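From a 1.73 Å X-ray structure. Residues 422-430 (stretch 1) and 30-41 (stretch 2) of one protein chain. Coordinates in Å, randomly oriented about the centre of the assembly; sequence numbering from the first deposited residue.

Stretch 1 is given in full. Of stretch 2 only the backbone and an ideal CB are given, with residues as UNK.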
ATOM      1  N   VAL A 422      -9.875  12.162  -8.456  1.00 27.57           N
ATOM      2  CA  VAL A 422      -8.606  11.431  -8.547  1.00 27.24           C
ATOM      3  C   VAL A 422      -8.227  11.413 -10.020  1.00 29.54           C
ATOM      4  O   VAL A 422      -9.009  10.953 -10.848  1.00 29.19           O
ATOM      5  CB  VAL A 422      -8.689   9.995  -7.997  1.00 28.60           C
ATOM      6  CG1 VAL A 422      -7.356   9.246  -8.210  1.00 30.68           C
ATOM      7  CG2 VAL A 422      -9.032   9.985  -6.541  1.00 27.76           C
ATOM      8  N   LEU A 423      -7.068  11.968 -10.332  1.00 29.05           N
ATOM      9  CA  LEU A 423      -6.493  11.931 -11.678  1.00 29.28           C
ATOM     10  C   LEU A 423      -5.548  10.750 -11.792  1.00 29.22           C
ATOM     11  O   LEU A 423      -4.563  10.668 -11.043  1.00 29.24           O
ATOM     12  CB  LEU A 423      -5.729  13.217 -11.936  1.00 25.31           C
ATOM     13  CG  LEU A 423      -5.267  13.543 -13.344  1.00 32.04           C
ATOM     14  CD1 LEU A 423      -6.436  13.710 -14.298  1.00 38.20           C
ATOM     15  CD2 LEU A 423      -4.472  14.823 -13.285  1.00 32.24           C
ATOM     16  N   VAL A 424      -5.820   9.847 -12.742  1.00 23.95           N
ATOM     17  CA  VAL A 424      -5.077   8.599 -12.873  1.00 24.89           C
ATOM     18  C   VAL A 424      -4.562   8.553 -14.289  1.00 28.74           C
ATOM     19  O   VAL A 424      -5.363   8.352 -15.218  1.00 29.60           O
ATOM     20  CB  VAL A 424      -5.934   7.359 -12.602  1.00 29.13           C
ATOM     21  CG1 VAL A 424      -5.053   6.110 -12.598  1.00 25.72           C
ATOM     22  CG2 VAL A 424      -6.748   7.484 -11.391  1.00 38.66           C
ATOM     23  N   ASP A 425      -3.252   8.720 -14.464  1.00 28.34           N
ATOM     24  CA  ASP A 425      -2.641   8.742 -15.824  1.00 25.28           C
ATOM     25  C   ASP A 425      -3.473   9.654 -16.724  1.00 28.58           C
ATOM     26  O   ASP A 425      -3.755   9.332 -17.890  1.00 29.59           O
ATOM     27  CB  ASP A 425      -2.531   7.322 -16.408  1.00 29.19           C
ATOM     28  CG  ASP A 425      -1.649   7.239 -17.635  1.00 32.69           C
ATOM     29  OD1 ASP A 425      -0.836   8.167 -17.883  1.00 29.98           O
ATOM     30  OD2 ASP A 425      -1.742   6.210 -18.371  1.00 30.84           O
ATOM     31  N   GLY A 426      -3.887  10.800 -16.178  1.00 32.16           N
ATOM     32  CA  GLY A 426      -4.651  11.803 -16.955  1.00 30.55           C
ATOM     33  C   GLY A 426      -6.158  11.670 -17.004  1.00 28.95           C
ATOM     34  O   GLY A 426      -6.836  12.619 -17.454  1.00 32.28           O
ATOM     35  N   VAL A 427      -6.729  10.540 -16.605  1.00 28.51           N
ATOM     36  CA  VAL A 427      -8.188  10.421 -16.570  1.00 31.89           C
ATOM     37  C   VAL A 427      -8.673  11.017 -15.257  1.00 35.60           C
ATOM     38  O   VAL A 427      -8.228  10.603 -14.181  1.00 29.78           O
ATOM     39  CB  VAL A 427      -8.634   8.958 -16.691  1.00 32.96           C
ATOM     40  CG1 VAL A 427     -10.114   8.823 -16.433  1.00 29.86           C
ATOM     41  CG2 VAL A 427      -8.235   8.372 -18.035  1.00 29.20           C
ATOM     42  N   PHE A 428      -9.610  11.935 -15.335  1.00 29.49           N
ATOM     43  CA  PHE A 428     -10.122  12.594 -14.131  1.00 32.28           C
ATOM     44  C   PHE A 428     -11.396  11.903 -13.677  1.00 32.15           C
ATOM     45  O   PHE A 428     -12.436  12.012 -14.328  1.00 35.32           O
ATOM     46  CB  PHE A 428     -10.408  14.073 -14.365  1.00 29.52           C
ATOM     47  CG  PHE A 428     -10.792  14.828 -13.090  1.00 32.66           C
ATOM     48  CD1 PHE A 428      -9.860  15.008 -12.077  1.00 36.58           C
ATOM     49  CD2 PHE A 428     -12.072  15.382 -12.914  1.00 38.91           C
ATOM     50  CE1 PHE A 428     -10.183  15.687 -10.912  1.00 34.01           C
ATOM     51  CE2 PHE A 428     -12.396  16.068 -11.745  1.00 34.15           C
ATOM     52  CZ  PHE A 428     -11.457  16.243 -10.753  1.00 35.01           C
ATOM     53  N   LEU A 429     -11.324  11.251 -12.533  1.00 28.64           N
ATOM     54  CA  LEU A 429     -12.484  10.666 -11.863  1.00 28.37           C
ATOM     55  C   LEU A 429     -13.018  11.707 -10.893  1.00 33.16           C
ATOM     56  O   LEU A 429     -12.371  11.972  -9.867  1.00 32.93           O
ATOM     57  CB  LEU A 429     -12.111   9.402 -11.107  1.00 30.38           C
ATOM     58  CG  LEU A 429     -11.316   8.319 -11.912  1.00 32.11           C
ATOM     59  CD1 LEU A 429     -10.839   7.203 -11.044  1.00 28.30           C
ATOM     60  CD2 LEU A 429     -12.212   7.818 -13.062  1.00 33.85           C
ATOM     61  N   ASP A 430     -14.194  12.273 -11.180  1.00 34.76           N
ATOM     62  CA  ASP A 430     -14.766  13.248 -10.273  1.00 32.12           C
ATOM     63  C   ASP A 430     -15.492  12.556  -9.119  1.00 35.08           C
ATOM     64  O   ASP A 430     -15.523  11.338  -9.004  1.00 33.59           O
ATOM     65  CB  ASP A 430     -15.674  14.257 -11.012  1.00 32.18           C
ATOM     66  CG  ASP A 430     -16.942  13.665 -11.564  1.00 39.90           C
ATOM     67  OD1 ASP A 430     -17.410  12.620 -11.110  1.00 38.45           O
ATOM     68  OD2 ASP A 430     -17.515  14.269 -12.513  1.00 44.49           O
ATOM     69  N   UNK A  30     -14.344   1.415 -19.689  1.00 32.01           N
ATOM     70  CA  UNK A  30     -15.064   2.585 -20.208  1.00 36.86           C
ATOM     71  C   UNK A  30     -14.382   3.872 -19.791  1.00 33.42           C
ATOM     72  O   UNK A  30     -14.257   4.804 -20.587  1.00 36.75           O
ATOM     73  CB  UNK A  30     -16.515   2.585 -19.723  1.00 36.86           C
ATOM     74  N   UNK A  31     -13.951   3.942 -18.528  1.00 32.47           N
ATOM     75  CA  UNK A  31     -13.266   5.127 -18.033  1.00 29.18           C
ATOM     76  C   UNK A  31     -11.965   5.397 -18.774  1.00 33.61           C
ATOM     77  O   UNK A  31     -11.552   6.560 -18.866  1.00 33.53           O
ATOM     78  CB  UNK A  31     -12.986   4.981 -16.536  1.00 29.18           C
ATOM     79  N   UNK A  32     -11.315   4.354 -19.351  1.00 29.98           N
ATOM     80  CA  UNK A  32     -10.031   4.559 -20.004  1.00 31.81           C
ATOM     81  C   UNK A  32     -10.195   5.251 -21.350  1.00 34.15           C
ATOM     82  O   UNK A  32      -9.199   5.669 -21.951  1.00 34.77           O
ATOM     83  CB  UNK A  32      -9.310   3.222 -20.186  1.00 31.81           C
ATOM     84  N   UNK A  33     -11.421   5.386 -21.821  1.00 34.51           N
ATOM     85  CA  UNK A  33     -11.716   6.136 -23.036  1.00 42.73           C
ATOM     86  C   UNK A  33     -11.876   7.617 -22.766  1.00 37.68           C
ATOM     87  O   UNK A  33     -12.243   8.377 -23.673  1.00 52.66           O
ATOM     88  CB  UNK A  33     -12.984   5.593 -23.698  1.00 42.73           C
ATOM     89  N   UNK A  34     -11.624   8.059 -21.573  1.00 37.66           N
ATOM     90  CA  UNK A  34     -11.920   9.450 -21.258  1.00 34.61           C
ATOM     91  C   UNK A  34     -10.771  10.346 -21.696  1.00 42.97           C
ATOM     92  O   UNK A  34      -9.661   9.854 -21.973  1.00 37.09           O
ATOM     93  CB  UNK A  34     -12.189   9.620 -19.761  1.00 34.61           C
ATOM     94  N   UNK A  35     -11.000  11.663 -21.748  1.00 39.09           N
ATOM     95  CA  UNK A  35      -9.918  12.593 -22.104  1.00 42.40           C
ATOM     96  C   UNK A  35      -8.776  12.513 -21.101  1.00 38.84           C
ATOM     97  O   UNK A  35      -8.995  12.345 -19.890  1.00 41.97           O
ATOM     98  CB  UNK A  35     -10.445  14.027 -22.179  1.00 42.40           C
ATOM     99  N   UNK A  36      -7.540  12.649 -21.601  1.00 31.98           N
ATOM    100  CA  UNK A  36      -6.372  12.687 -20.710  1.00 30.73           C
ATOM    101  C   UNK A  36      -5.662  14.027 -20.794  1.00 32.14           C
ATOM    102  O   UNK A  36      -4.492  14.145 -20.405  1.00 36.06           O
ATOM    103  CB  UNK A  36      -5.396  11.560 -21.054  1.00 30.73           C
ATOM    104  N   UNK A  37      -6.382  15.036 -21.276  1.00 34.11           N
ATOM    105  CA  UNK A  37      -5.870  16.385 -21.423  1.00 38.61           C
ATOM    106  C   UNK A  37      -6.828  17.315 -20.722  1.00 42.54           C
ATOM    107  O   UNK A  37      -8.035  17.231 -20.943  1.00 37.77           O
ATOM    108  CB  UNK A  37      -5.695  16.770 -22.893  1.00 38.61           C
ATOM    109  N   UNK A  38      -6.302  18.172 -19.854  1.00 42.19           N
ATOM    110  CA  UNK A  38      -7.136  18.981 -18.969  1.00 35.93           C
ATOM    111  C   UNK A  38      -6.446  20.293 -18.674  1.00 34.98           C
ATOM    112  O   UNK A  38      -5.228  20.398 -18.745  1.00 39.40           O
ATOM    113  CB  UNK A  38      -7.444  18.235 -17.669  1.00 35.93           C
ATOM    114  N   UNK A  39      -7.237  21.256 -18.233  1.00 35.31           N
ATOM    115  CA  UNK A  39      -6.749  22.411 -17.493  1.00 37.69           C
ATOM    116  C   UNK A  39      -7.569  22.492 -16.213  1.00 44.59           C
ATOM    117  O   UNK A  39      -8.803  22.543 -16.269  1.00 43.38           O
ATOM    118  CB  UNK A  39      -6.852  23.699 -18.313  1.00 37.69           C
ATOM    119  N   UNK A  40      -6.900  22.465 -15.063  1.00 38.43           N
ATOM    120  CA  UNK A  40      -7.548  22.661 -13.762  1.00 41.97           C
ATOM    121  C   UNK A  40      -7.130  24.040 -13.264  1.00 37.64           C
ATOM    122  O   UNK A  40      -5.935  24.304 -13.102  1.00 40.17           O
ATOM    123  CB  UNK A  40      -7.169  21.565 -12.764  1.00 41.97           C
ATOM    124  N   UNK A  41      -8.099  24.914 -13.020  1.00 37.32           N
ATOM    125  CA  UNK A  41      -7.805  26.293 -12.647  1.00 46.04           C
ATOM    126  C   UNK A  41      -7.585  26.410 -11.149  1.00 44.46           C
ATOM    127  O   UNK A  41      -8.203  25.688 -10.360  1.00 36.73           O
ATOM    128  CB  UNK A  41      -8.937  27.223 -13.089  1.00 46.04           C
TER

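Stretch 1 is a hairpin whose type I' turn, Val424 to Val427, meets stretch 2 at position 36, where the CA lies 4.2 Å from the CA of Gly426.

Position 30 is helical, and its ideal CB has nothing of stretch 1 within 5.5 Å; most residues would do, and it is Arg30. At 31 the CB points toward the hairpin, 4.6 Å from Leu429 CD2 and 4.8 Å from Val427 CG1. These methyls favour an apolar side chain of medium size. Leu31 fits, its CD1 4.0 Å from Leu429 CD2.

Positions 32 and 33 point away within a type I turn, so stretch 1 sets little preference; they are Ala32 and Asp33.

At 34 the CB points toward stretch 1, 4.0 Å from Val427 CG1. An aliphatic residue could cover that methyl, while a long donor could go on to the carbonyl of Phe428. Arg34 does both: its CB packs on Val427 CG1, and its NH1 gives Phe428 O a weak hydrogen bond (3.3 Å, 121°).

Position 35 points sideways into open space, and its phi of -61° permits proline, among others. It is Pro35; a water bridges its O and Phe428 N.

At 36 the CB points sideways, 4.0 Å from Gly426 O and 4.2 Å from Asp425 O. Carbonyls and the Asp425 carboxylate call for a long cationic donor, lysine or arginine. Arg36 sends NH1 to Asp425 O (2.9 Å, 151°) and forms a salt bridge from NH1 to Asp425 OD2 (3.5 Å). Val427 CG2 covers one guanidinium face, 3.5 Å from CZ, while NH2 bonds Ala32 O (3.1 Å). The close backbone also suits Gly426: an ideal CB there would lie 2.9 Å from Arg36 CB, a clash.

Position 37 points away, and polar residues would be natural; it is Thr37.

At 38 the CB points toward stretch 1 but lies 5.7 Å from Gly426 O, leaving room for a mid-sized side chain to reach that carbonyl. A donor such as histidine or glutamine would suit. His38 NE2 donates to Gly426 O (2.7 Å, 135°), which lies near the ring plane.

Position 39 is out of reach and tolerant; it is Val39.

At 40 the CB again points toward the hairpin, across a gap bordered by Leu423 and Phe428, suiting a large apolar residue. Phe40 CE1 lies 3.7 Å from Phe428 CD1, its CE2 4.2 Å from Leu423 CD2; the two rings meet obliquely.

Position 41, out of reach, is Lys41, poorly ordered.

Stretch 2 30-41: RLADRPRTHVFK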
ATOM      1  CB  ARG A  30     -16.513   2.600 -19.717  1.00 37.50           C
ATOM      2  CG  ARG A  30     -17.434   1.608 -20.420  1.00 54.39           C
ATOM      3  CD  ARG A  30     -18.947   1.836 -20.072  1.00 56.47           C
ATOM      4  NE  ARG A  30     -19.178   1.871 -18.623  1.00 58.08           N
ATOM      5  CZ  ARG A  30     -19.474   0.816 -17.873  1.00 45.56           C
ATOM      6  NH1 ARG A  30     -19.607  -0.379 -18.428  1.00 49.17           N
ATOM      7  NH2 ARG A  30     -19.630   0.951 -16.561  1.00 52.93           N
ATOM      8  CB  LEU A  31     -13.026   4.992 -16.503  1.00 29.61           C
ATOM      9  CG  LEU A  31     -14.341   5.042 -15.713  1.00 36.70           C
ATOM     10  CD1 LEU A  31     -14.098   4.512 -14.285  1.00 32.97           C
ATOM     11  CD2 LEU A  31     -14.952   6.453 -15.651  1.00 38.88           C
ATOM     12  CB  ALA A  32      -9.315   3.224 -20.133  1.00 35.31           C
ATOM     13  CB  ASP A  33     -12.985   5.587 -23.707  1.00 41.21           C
ATOM     14  CG  ASP A  33     -12.762   4.316 -24.474  1.00 71.78           C
ATOM     15  OD1 ASP A  33     -11.627   4.063 -24.921  1.00 84.60           O
ATOM     16  OD2 ASP A  33     -13.749   3.572 -24.649  1.00 88.37           O
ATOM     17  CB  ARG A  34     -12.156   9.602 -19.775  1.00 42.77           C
ATOM     18  CG  ARG A  34     -13.484   9.060 -19.329  1.00 42.97           C
ATOM     19  CD  ARG A  34     -13.888   9.808 -18.162  1.00 47.41           C
ATOM     20  NE  ARG A  34     -15.234   9.473 -17.745  1.00 44.04           N
ATOM     21  CZ  ARG A  34     -15.668   9.723 -16.517  1.00 40.72           C
ATOM     22  NH1 ARG A  34     -14.894  10.355 -15.666  1.00 41.40           N
ATOM     23  NH2 ARG A  34     -16.880   9.387 -16.154  1.00 41.91           N
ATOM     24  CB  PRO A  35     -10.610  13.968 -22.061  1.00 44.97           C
ATOM     25  CG  PRO A  35     -12.031  13.684 -22.216  1.00 42.09           C
ATOM     26  CD  PRO A  35     -12.291  12.374 -21.571  1.00 44.21           C
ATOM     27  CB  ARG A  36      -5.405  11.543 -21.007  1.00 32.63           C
ATOM     28  CG  ARG A  36      -6.034  10.187 -20.669  1.00 30.85           C
ATOM     29  CD  ARG A  36      -5.191   9.021 -21.138  1.00 30.93           C
ATOM     30  NE  ARG A  36      -5.967   7.780 -21.053  1.00 30.89           N
ATOM     31  CZ  ARG A  36      -5.887   6.857 -20.100  1.00 32.88           C
ATOM     32  NH1 ARG A  36      -5.080   6.999 -19.052  1.00 33.09           N
ATOM     33  NH2 ARG A  36      -6.711   5.809 -20.171  1.00 31.73           N
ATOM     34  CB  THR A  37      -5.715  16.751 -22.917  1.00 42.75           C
ATOM     35  OG1 THR A  37      -4.623  15.979 -23.464  1.00 41.54           O
ATOM     36  CG2 THR A  37      -5.446  18.275 -23.075  1.00 40.72           C
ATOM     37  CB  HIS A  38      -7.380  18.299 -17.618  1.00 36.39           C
ATOM     38  CG  HIS A  38      -7.943  16.919 -17.721  1.00 33.43           C
ATOM     39  ND1 HIS A  38      -9.297  16.680 -17.851  1.00 39.63           N
ATOM     40  CD2 HIS A  38      -7.337  15.714 -17.778  1.00 34.59           C
ATOM     41  CE1 HIS A  38      -9.498  15.376 -17.942  1.00 40.00           C
ATOM     42  NE2 HIS A  38      -8.327  14.769 -17.900  1.00 35.89           N
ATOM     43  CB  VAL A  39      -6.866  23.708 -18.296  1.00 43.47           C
ATOM     44  CG1 VAL A  39      -6.375  24.896 -17.452  1.00 45.84           C
ATOM     45  CG2 VAL A  39      -6.081  23.600 -19.557  1.00 45.37           C
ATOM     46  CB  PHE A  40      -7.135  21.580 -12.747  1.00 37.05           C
ATOM     47  CG  PHE A  40      -7.464  20.174 -13.165  1.00 35.26           C
ATOM     48  CD1 PHE A  40      -8.681  19.618 -12.871  1.00 37.84           C
ATOM     49  CD2 PHE A  40      -6.560  19.420 -13.882  1.00 37.20           C
ATOM     50  CE1 PHE A  40      -8.989  18.356 -13.280  1.00 39.06           C
ATOM     51  CE2 PHE A  40      -6.853  18.161 -14.266  1.00 37.34           C
ATOM     52  CZ  PHE A  40      -8.069  17.624 -13.977  1.00 37.52           C
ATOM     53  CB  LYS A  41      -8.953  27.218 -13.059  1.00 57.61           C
ATOM     54  CG  LYS A  41      -8.984  27.541 -14.539  1.00 77.63           C
ATOM     55  CD  LYS A  41     -10.382  27.401 -15.126  1.00111.63           C
ATOM     56  CE  LYS A  41     -11.398  28.285 -14.410  1.00146.77           C
ATOM     57  NZ  LYS A  41     -12.735  28.282 -15.078  1.00158.92           N
TER
HETATM   58  O   HOH W   1     -10.838  12.527 -17.883  1.00 32.02           O
HETATM   59  O   HOH W   2      -5.990   5.932 -16.410  1.00 26.55           O
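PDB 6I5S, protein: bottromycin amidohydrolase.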